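Local structure of alpha-1,3-glucanase (Streptomyces thermodiastaticus, 7C7D) at residues Thr68-Lys73 with Gly98-Phe103; Leu112-Ser117 with Arg137-Thr142; Asp127-Gly132 with Thr180-Asn185. The protein hydrolyses alpha-1,3-glucosidic linkages in alpha-1,3-glucan, the chain being the thermostable catalytic unit of a glycoside hydrolase of family 87. All coordinates share one frame; numbering follows the deposited sequence. Where two conformers were deposited one is given.

Overall arrangement
All three contacts lie in the beta-sandwich that sits beside the parallel beta-helix. Interactions 1 and 3 run within one antiparallel five-stranded sheet: interaction 1 pairs one of its two edge strands, 68-69, with strand 100-104, and interaction 3 pairs strands 178-183 and 123-130 further in. They join where Val101 bonds to Leu181 and Arg100 to Gln182. Interaction 2 instead packs this sheet, through strand 133-142, against strand 109-117 of the facing sheet. It is buried, chiefly apolar and aromatic, and Leu139 reaches Val128 and Val114 reaches Leu181 of interaction 3. Interaction 1 is a surface contact rich in threonine hydroxyls and water; interaction 3 has one watery face and one apolar.

Interaction 1 of 3, residues Thr68-Lys73 with Gly98-Phe103; sequences TTTGTK and GQRVEF
An ST turn at Thr69 ends the short edge strand 68-69 where it pairs antiparallel with strand 100-104, the next strand of the sheet. Thr68 and Glu102 form a hydrogen-bonded pair: Glu102 N gives the shorter bond to Thr68 O (2.7 Å), nearly in line with the carbonyl, while Thr68 N reaches Glu102 O at 3.2 Å from a tilted approach. Thr69 and Val101 make the following non-hydrogen-bonded pair, their side chains on the face turned to strand 92-95, where both touch Leu95.

With OG1 anti to its backbone N (chi1 -170°), Thr69 lays the hydroxyl beside its own carbonyl carbon. From there OG1 donates to Arg100 O at 2.7 Å and accepts the N-H of Gly71 at 2.9 Å, the bond that closes the turn. Arg100 O also takes Thr70 N at 3.1 Å, so a hydroxyl and an amide share one carbonyl. Thr70 returns the grip: its OG1 accepts Arg100 N (3.0 Å), and a water joins the same hydroxyl to Gly98 O. The methyl CG2 of Thr70 sits loosely over one face of the Arg100 guanidinium, with that water nearer on the same face; NH1 is bonded to Gln182. Beyond CG the Gln99 chain runs extended across the Thr70-Gly71 peptide, with CD 3.4 Å from Thr70 O. Its OE1 accepts from Asp96 N and, through a second water, is linked to Thr72 OG1.

Where the edge strand turns off, a threonine hydroxyl thus stands in for a backbone group: OG1 of Thr70 takes the N-H that a carbonyl of a continuing strand would have taken, while OG1 of Thr69 adds to the backbone donor of Arg100 O. Past the strand the Thr70-Arg100 pairing is half backbone, half side chain, and water continues it to Gly98 O.

Interaction 2 of 3, residues Leu112-Ser117 with Arg137-Thr142; sequences LTVAYS and RSLTVT
The hydroxyl of Tyr116 accepts the backbone N-H of Thr142 at 2.9 Å between OH and N, with an N-H...O angle of 162°, and has a second, weak hydrogen bond to Asp163 OD2. Tyr116 CG stands between the backbone N and the carbonyl carbon (chi1 72°), and the ring reaches across to the partner strand. Val141 lies over one face: its CG1 is 3.6 Å from the ring centroid, almost straight above the centre, a CH-pi contact. Val141 CB is as close to the rim, 3.5 Å from CE2. Val114 O, from Tyr116's own strand, meets the ring edge in plane.

These strands belong to the two facing sheets of a beta-sandwich, their axes 7.6 Å apart at closest approach and 35° from parallel, so side chains rather than backbone pairing join them. Toward the N-terminal ends of both segments the packing is purely aliphatic. Leu139 CD1 touches Val114 CG2 at 3.8 Å, the two side chains crossing at about a right angle, and meets Leu112 CD2 at 4.2 Å. Around this core, Val128 adjoins Leu139 from the neighbouring strand, and Leu167 of strand 163-169 touches it as well.

Interaction 3 of 3, residues Asp127-Gly132 with Thr180-Asn185; sequences DVYVNG and TLQATN
The ring of Tyr129 meets Gln182 obliquely, with CE1 3.8 Å from Gln182 CB and the side-chain amide plane turned 48° from the ring. At the ring edge, in or near its plane, lie Thr180 O, Gly132 C and a bridging water. That water is 2.6 Å from Tyr129 OH, donates to Asp127 OD2 at 2.7 Å, and takes a weak bond from Gln182 NE2. Gln182 NE2 itself is 3.5 Å from Tyr129 OH; the side chain leaves with CG anti to the backbone N (chi1 -178°) and bends at chi2, and its OE1 accepts a hydrogen bond from Arg100 NH1. The Thr184 and Asp127 side chains cross at about a right angle, Thr184 CG2 3.4 Å from Asp127 OD2.

Beneath these side chains the two strands are bonded antiparallel. Asp127 pairs with Gln182 and Tyr129 with Thr180 as hydrogen-bonded pairs, each bonded both ways; in the second, Tyr129 N meets Thr180 O at 2.8 Å in the plane of the carbonyl. Between them Val128 and Leu181 form a non-hydrogen-bonded pair on the other face. Their side chains lie side by side and point the same way, Val128 CG2 4.1 Å from Leu181 CD2. A second water, 3.1 Å from Thr180 OG1, also accepts from Gly132 N and donates weakly to Tyr129 O.

Asn131 and Gly132, both at positive phi, form the type I' turn of the hairpin that leads into strand 133-142. That strand flanks 123-130 on one side, and strand 100-104 flanks 178-183 on the other, so both segments are inner strands of the five-stranded sheet. The Val128-Leu181 face is turned inward, with Leu181 resting on Leu112 and Val114 of strand 109-117 in the opposing sheet.

Interaction 1 of 3, residues Thr68-Lys73 with Gly98-Phe103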
loop_
_atom_site.group_PDB
_atom_site.type_symbol
_atom_site.label_atom_id
_atom_site.label_comp_id
_atom_site.label_asym_id
_atom_site.label_seq_id
_atom_site.Cartn_x
_atom_site.Cartn_y
_atom_site.Cartn_z
ATOM N N THR A 68 -17.974 -1.856 -20.157
ATOM C CA THR A 68 -18.689 -1.226 -21.259
ATOM C C THR A 68 -19.223 0.115 -20.787
ATOM O O THR A 68 -19.865 0.190 -19.737
ATOM C CB THR A 68 -19.834 -2.130 -21.705
ATOM O OG1 THR A 68 -19.290 -3.401 -22.073
ATOM C CG2 THR A 68 -20.565 -1.520 -22.899
ATOM N N THR A 69 -18.951 1.174 -21.547
ATOM C CA THR A 69 -19.204 2.516 -21.036
ATOM C C THR A 69 -19.708 3.457 -22.121
ATOM O O THR A 69 -19.435 3.282 -23.311
ATOM C CB THR A 69 -17.944 3.119 -20.383
ATOM O OG1 THR A 69 -18.287 4.326 -19.691
ATOM C CG2 THR A 69 -16.895 3.453 -21.419
ATOM N N THR A 70 -20.441 4.479 -21.677
ATOM C CA THR A 70 -20.788 5.618 -22.512
ATOM C C THR A 70 -19.972 6.850 -22.152
ATOM O O THR A 70 -20.230 7.931 -22.693
ATOM C CB THR A 70 -22.289 5.918 -22.421
ATOM O OG1 THR A 70 -22.641 6.203 -21.060
ATOM C CG2 THR A 70 -23.101 4.724 -22.927
ATOM N N GLY A 71 -19.012 6.719 -21.237
ATOM C CA GLY A 71 -18.100 7.789 -20.894
ATOM C C GLY A 71 -16.840 7.758 -21.735
ATOM O O GLY A 71 -16.785 7.142 -22.802
ATOM N N THR A 72 -15.809 8.438 -21.241
ATOM C CA THR A 72 -14.585 8.678 -21.998
ATOM C C THR A 72 -13.410 8.069 -21.248
ATOM O O THR A 72 -13.162 8.421 -20.093
ATOM C CB THR A 72 -14.353 10.181 -22.168
ATOM O OG1 THR A 72 -15.491 10.778 -22.803
ATOM C CG2 THR A 72 -13.103 10.435 -23.011
ATOM N N LYS A 73 -12.679 7.175 -21.906
ATOM C CA LYS A 73 -11.492 6.592 -21.298
ATOM C C LYS A 73 -10.375 7.629 -21.245
ATOM O O LYS A 73 -10.155 8.375 -22.204
ATOM C CB LYS A 73 -11.036 5.379 -22.117
ATOM C CG LYS A 73 -10.119 4.405 -21.377
ATOM C CD LYS A 73 -9.735 3.197 -22.246
ATOM C CE LYS A 73 -10.909 2.235 -22.466
ATOM N NZ LYS A 73 -10.517 0.955 -23.148
ATOM N N GLY A 98 -23.934 11.834 -17.912
ATOM C CA GLY A 98 -24.654 11.324 -19.062
ATOM C C GLY A 98 -24.717 9.843 -18.920
ATOM O O GLY A 98 -25.690 9.209 -19.288
ATOM N N GLN A 99 -23.803 9.352 -18.150
ATOM C CA GLN A 99 -22.964 8.294 -18.645
ATOM C C GLN A 99 -22.768 7.250 -17.575
ATOM O O GLN A 99 -22.899 7.513 -16.380
ATOM C CB GLN A 99 -21.640 8.888 -19.192
ATOM C CG GLN A 99 -21.889 9.918 -20.337
ATOM C CD GLN A 99 -20.675 10.705 -20.792
ATOM O OE1 GLN A 99 -19.652 10.775 -20.117
ATOM N NE2 GLN A 99 -20.815 11.345 -21.947
ATOM N N ARG A 100 -22.505 6.043 -18.036
ATOM C CA ARG A 100 -22.486 4.895 -17.168
ATOM C C ARG A 100 -21.327 4.004 -17.551
ATOM O O ARG A 100 -20.791 4.076 -18.659
ATOM C CB ARG A 100 -23.805 4.121 -17.241
ATOM C CG ARG A 100 -24.143 3.625 -18.627
ATOM C CD ARG A 100 -25.577 3.129 -18.699
ATOM N NE ARG A 100 -26.202 3.348 -20.004
ATOM C CZ ARG A 100 -26.906 4.425 -20.338
ATOM N NH1 ARG A 100 -27.088 5.407 -19.465
ATOM N NH2 ARG A 100 -27.438 4.515 -21.549
ATOM N N VAL A 101 -20.944 3.166 -16.607
ATOM C CA VAL A 101 -20.009 2.093 -16.883
ATOM C C VAL A 101 -20.650 0.814 -16.377
ATOM O O VAL A 101 -21.142 0.766 -15.244
ATOM C CB VAL A 101 -18.623 2.349 -16.261
ATOM C CG1 VAL A 101 -18.733 2.611 -14.777
ATOM C CG2 VAL A 101 -17.698 1.175 -16.529
ATOM N N GLU A 102 -20.720 -0.188 -17.245
ATOM C CA GLU A 102 -21.443 -1.425 -16.979
ATOM C C GLU A 102 -20.417 -2.535 -16.809
ATOM O O GLU A 102 -19.753 -2.929 -17.775
ATOM C CB GLU A 102 -22.381 -1.734 -18.142
ATOM C CG GLU A 102 -23.205 -2.983 -17.958
ATOM C CD GLU A 102 -24.184 -3.188 -19.093
ATOM O OE1 GLU A 102 -24.342 -2.262 -19.917
ATOM O OE2 GLU A 102 -24.802 -4.269 -19.154
ATOM N N PHE A 103 -20.286 -3.030 -15.584
ATOM C CA PHE A 103 -19.332 -4.077 -15.267
ATOM C C PHE A 103 -19.992 -5.437 -15.401
ATOM O O PHE A 103 -21.141 -5.629 -14.997
ATOM C CB PHE A 103 -18.859 -3.934 -13.821
ATOM C CG PHE A 103 -18.002 -2.730 -13.569
ATOM C CD1 PHE A 103 -16.627 -2.804 -13.700
ATOM C CD2 PHE A 103 -18.567 -1.533 -13.175
ATOM C CE1 PHE A 103 -15.835 -1.698 -13.460
ATOM C CE2 PHE A 103 -17.781 -0.425 -12.933
ATOM C CZ PHE A 103 -16.414 -0.508 -13.073
HETATM O O HOH W 1 -25.142 7.295 -21.223
HETATM O O HOH W 2 -17.199 11.565 -20.670
#

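Interaction 2 of 3, residues Leu112-Ser117 with Arg137-Thr142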
loop_
_atom_site.group_PDB
_atom_site.type_symbol
_atom_site.label_atom_id
_atom_site.label_comp_id
_atom_site.label_asym_id
_atom_site.label_seq_id
_atom_site.Cartn_x
_atom_site.Cartn_y
_atom_site.Cartn_z
ATOM N N LEU A 112 -19.635 -3.909 -2.958
ATOM C CA LEU A 112 -18.967 -3.181 -4.023
ATOM C C LEU A 112 -18.099 -2.090 -3.416
ATOM O O LEU A 112 -18.571 -1.331 -2.568
ATOM C CB LEU A 112 -20.035 -2.546 -4.918
ATOM C CG LEU A 112 -19.591 -1.638 -6.054
ATOM C CD1 LEU A 112 -18.761 -2.428 -7.044
ATOM C CD2 LEU A 112 -20.806 -1.034 -6.735
ATOM N N THR A 113 -16.836 -2.022 -3.837
ATOM C CA THR A 113 -15.965 -0.890 -3.535
ATOM C C THR A 113 -15.494 -0.293 -4.850
ATOM O O THR A 113 -15.066 -1.029 -5.745
ATOM C CB THR A 113 -14.759 -1.312 -2.691
ATOM O OG1 THR A 113 -15.216 -1.918 -1.479
ATOM C CG2 THR A 113 -13.888 -0.107 -2.345
ATOM N N VAL A 114 -15.579 1.028 -4.979
ATOM C CA VAL A 114 -15.245 1.715 -6.221
ATOM C C VAL A 114 -14.185 2.769 -5.946
ATOM O O VAL A 114 -14.364 3.620 -5.067
ATOM C CB VAL A 114 -16.487 2.365 -6.851
ATOM C CG1 VAL A 114 -16.115 3.079 -8.142
ATOM C CG2 VAL A 114 -17.555 1.317 -7.111
ATOM N N ALA A 115 -13.088 2.719 -6.696
ATOM C CA ALA A 115 -12.078 3.771 -6.666
ATOM C C ALA A 115 -12.415 4.787 -7.750
ATOM O O ALA A 115 -12.650 4.417 -8.903
ATOM C CB ALA A 115 -10.685 3.183 -6.897
ATOM N N TYR A 116 -12.444 6.063 -7.379
ATOM C CA TYR A 116 -12.979 7.093 -8.257
ATOM C C TYR A 116 -12.344 8.424 -7.878
ATOM O O TYR A 116 -11.757 8.570 -6.804
ATOM C CB TYR A 116 -14.505 7.203 -8.086
ATOM C CG TYR A 116 -14.806 7.834 -6.747
ATOM C CD1 TYR A 116 -14.820 7.067 -5.584
ATOM C CD2 TYR A 116 -14.966 9.215 -6.624
ATOM C CE1 TYR A 116 -15.007 7.649 -4.341
ATOM C CE2 TYR A 116 -15.137 9.800 -5.386
ATOM C CZ TYR A 116 -15.168 9.018 -4.255
ATOM O OH TYR A 116 -15.359 9.596 -3.023
ATOM N N SER A 117 -12.530 9.418 -8.748
ATOM C CA SER A 117 -12.181 10.804 -8.456
ATOM C C SER A 117 -13.324 11.709 -8.908
ATOM O O SER A 117 -13.976 11.432 -9.919
ATOM C CB SER A 117 -10.905 11.191 -9.211
ATOM O OG SER A 117 -10.501 12.516 -8.930
ATOM N N ARG A 137 -30.057 2.513 -3.177
ATOM C CA ARG A 137 -29.038 3.313 -2.533
ATOM C C ARG A 137 -28.010 3.648 -3.591
ATOM O O ARG A 137 -27.923 2.993 -4.634
ATOM C CB ARG A 137 -28.337 2.548 -1.426
ATOM C CG ARG A 137 -29.002 2.558 -0.093
ATOM C CD ARG A 137 -28.540 1.368 0.745
ATOM N NE ARG A 137 -29.051 0.079 0.260
ATOM C CZ ARG A 137 -28.607 -0.620 -0.790
ATOM N NH1 ARG A 137 -27.546 -0.248 -1.492
ATOM N NH2 ARG A 137 -29.199 -1.761 -1.101
ATOM N N SER A 138 -27.230 4.676 -3.315
ATOM C CA SER A 138 -26.202 5.132 -4.230
ATOM C C SER A 138 -24.880 5.210 -3.486
ATOM O O SER A 138 -24.832 5.165 -2.253
ATOM C CB SER A 138 -26.551 6.509 -4.801
ATOM O OG SER A 138 -26.683 7.452 -3.755
ATOM N N LEU A 139 -23.805 5.321 -4.251
ATOM C CA LEU A 139 -22.486 5.503 -3.672
ATOM C C LEU A 139 -22.258 6.989 -3.441
ATOM O O LEU A 139 -22.549 7.809 -4.315
ATOM C CB LEU A 139 -21.416 4.968 -4.619
ATOM C CG LEU A 139 -21.376 3.456 -4.825
ATOM C CD1 LEU A 139 -20.747 3.131 -6.168
ATOM C CD2 LEU A 139 -20.620 2.788 -3.695
ATOM N N THR A 140 -21.748 7.335 -2.267
ATOM C CA THR A 140 -21.339 8.708 -2.006
ATOM C C THR A 140 -19.962 8.937 -2.612
ATOM O O THR A 140 -19.037 8.157 -2.376
ATOM C CB THR A 140 -21.301 8.963 -0.501
ATOM O OG1 THR A 140 -22.608 8.743 0.046
ATOM C CG2 THR A 140 -20.850 10.393 -0.204
ATOM N N VAL A 141 -19.826 9.994 -3.405
ATOM C CA VAL A 141 -18.555 10.340 -4.026
ATOM C C VAL A 141 -18.192 11.764 -3.634
ATOM O O VAL A 141 -19.045 12.660 -3.632
ATOM C CB VAL A 141 -18.576 10.166 -5.560
ATOM C CG1 VAL A 141 -18.600 8.686 -5.931
ATOM C CG2 VAL A 141 -19.764 10.876 -6.176
ATOM N N THR A 142 -16.926 11.968 -3.281
ATOM C CA THR A 142 -16.507 13.275 -2.806
ATOM C C THR A 142 -15.036 13.501 -3.110
ATOM O O THR A 142 -14.271 12.562 -3.345
ATOM C CB THR A 142 -16.767 13.443 -1.304
ATOM O OG1 THR A 142 -16.409 14.773 -0.909
ATOM C CG2 THR A 142 -15.956 12.432 -0.498
#

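Interaction 3 of 3, residues Asp127-Gly132 with Thr180-Asn185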
loop_
_atom_site.group_PDB
_atom_site.type_symbol
_atom_site.label_atom_id
_atom_site.label_comp_id
_atom_site.label_asym_id
_atom_site.label_seq_id
_atom_site.Cartn_x
_atom_site.Cartn_y
_atom_site.Cartn_z
ATOM N N ASP A 127 -25.093 6.450 -8.962
ATOM C CA ASP A 127 -26.167 5.472 -8.887
ATOM C C ASP A 127 -25.653 4.087 -9.258
ATOM O O ASP A 127 -24.697 3.940 -10.022
ATOM C CB ASP A 127 -27.324 5.859 -9.812
ATOM C CG ASP A 127 -28.218 6.935 -9.214
ATOM O OD1 ASP A 127 -27.989 7.329 -8.052
ATOM O OD2 ASP A 127 -29.166 7.373 -9.902
ATOM N N VAL A 128 -26.297 3.065 -8.696
ATOM C CA VAL A 128 -25.939 1.670 -8.921
ATOM C C VAL A 128 -27.160 0.940 -9.463
ATOM O O VAL A 128 -28.245 1.014 -8.877
ATOM C CB VAL A 128 -25.419 1.000 -7.636
ATOM C CG1 VAL A 128 -24.935 -0.413 -7.929
ATOM C CG2 VAL A 128 -24.296 1.827 -7.012
ATOM N N TYR A 129 -26.977 0.247 -10.583
ATOM C CA TYR A 129 -27.999 -0.598 -11.176
ATOM C C TYR A 129 -27.478 -2.025 -11.181
ATOM O O TYR A 129 -26.279 -2.259 -11.369
ATOM C CB TYR A 129 -28.291 -0.181 -12.624
ATOM C CG TYR A 129 -29.002 1.148 -12.777
ATOM C CD1 TYR A 129 -28.354 2.343 -12.496
ATOM C CD2 TYR A 129 -30.319 1.206 -13.220
ATOM C CE1 TYR A 129 -28.998 3.557 -12.642
ATOM C CE2 TYR A 129 -30.973 2.416 -13.367
ATOM C CZ TYR A 129 -30.309 3.587 -13.076
ATOM O OH TYR A 129 -30.956 4.792 -13.223
ATOM N N VAL A 130 -28.377 -2.977 -10.967
ATOM C CA VAL A 130 -28.058 -4.391 -11.086
ATOM C C VAL A 130 -29.061 -4.982 -12.062
ATOM O O VAL A 130 -30.263 -5.034 -11.770
ATOM C CB VAL A 130 -28.108 -5.116 -9.737
ATOM C CG1 VAL A 130 -27.986 -6.612 -9.960
ATOM C CG2 VAL A 130 -27.008 -4.603 -8.809
ATOM N N ASN A 131 -28.573 -5.408 -13.226
ATOM C CA ASN A 131 -29.419 -6.011 -14.257
ATOM C C ASN A 131 -30.455 -5.021 -14.785
ATOM O O ASN A 131 -31.605 -5.377 -15.047
ATOM C CB ASN A 131 -30.079 -7.305 -13.770
ATOM C CG ASN A 131 -29.071 -8.401 -13.497
ATOM O OD1 ASN A 131 -29.253 -9.216 -12.592
ATOM N ND2 ASN A 131 -28.000 -8.429 -14.281
ATOM N N GLY A 132 -30.047 -3.764 -14.942
ATOM C CA GLY A 132 -30.921 -2.741 -15.473
ATOM C C GLY A 132 -31.922 -2.164 -14.496
ATOM O O GLY A 132 -32.657 -1.240 -14.867
ATOM N N THR A 180 -23.995 -1.708 -13.002
ATOM C CA THR A 180 -23.781 -0.473 -13.738
ATOM C C THR A 180 -23.710 0.693 -12.766
ATOM O O THR A 180 -24.546 0.816 -11.864
ATOM C CB THR A 180 -24.901 -0.244 -14.756
ATOM O OG1 THR A 180 -24.931 -1.338 -15.679
ATOM C CG2 THR A 180 -24.665 1.044 -15.530
ATOM N N LEU A 181 -22.700 1.531 -12.946
ATOM C CA LEU A 181 -22.571 2.779 -12.211
ATOM C C LEU A 181 -22.971 3.910 -13.145
ATOM O O LEU A 181 -22.460 4.002 -14.264
ATOM C CB LEU A 181 -21.128 2.971 -11.747
ATOM C CG LEU A 181 -20.497 1.793 -11.001
ATOM C CD1 LEU A 181 -19.081 2.137 -10.561
ATOM C CD2 LEU A 181 -21.360 1.395 -9.811
ATOM N N GLN A 182 -23.898 4.750 -12.695
ATOM C CA GLN A 182 -24.471 5.807 -13.519
ATOM C C GLN A 182 -24.276 7.148 -12.827
ATOM O O GLN A 182 -24.785 7.357 -11.720
ATOM C CB GLN A 182 -25.959 5.553 -13.752
ATOM C CG GLN A 182 -26.625 6.574 -14.644
ATOM C CD GLN A 182 -27.504 5.928 -15.682
ATOM O OE1 GLN A 182 -27.038 5.158 -16.521
ATOM N NE2 GLN A 182 -28.796 6.211 -15.612
ATOM N N ALA A 183 -23.552 8.054 -13.477
ATOM C CA ALA A 183 -23.357 9.395 -12.933
ATOM C C ALA A 183 -24.629 10.203 -13.126
ATOM O O ALA A 183 -25.323 10.032 -14.118
ATOM C CB ALA A 183 -22.197 10.088 -13.647
ATOM N N THR A 184 -24.952 11.069 -12.165
ATOM C CA THR A 184 -26.204 11.822 -12.238
ATOM C C THR A 184 -26.056 13.286 -11.834
ATOM O O THR A 184 -26.729 14.154 -12.397
ATOM C CB THR A 184 -27.300 11.180 -11.375
ATOM O OG1 THR A 184 -26.885 11.160 -10.004
ATOM C CG2 THR A 184 -27.631 9.766 -11.843
ATOM N N ASN A 185 -25.201 13.576 -10.850
ATOM C CA ASN A 185 -25.155 14.913 -10.264
ATOM C C ASN A 185 -23.741 15.452 -10.085
ATOM O O ASN A 185 -23.572 16.502 -9.456
ATOM C CB ASN A 185 -25.908 14.957 -8.928
ATOM C CG ASN A 185 -25.407 13.920 -7.939
ATOM O OD1 ASN A 185 -24.237 13.550 -7.955
ATOM N ND2 ASN A 185 -26.293 13.453 -7.064
HETATM O O HOH W 3 -29.745 6.938 -12.458
HETATM O O HOH W 4 -26.826 -3.479 -14.512
#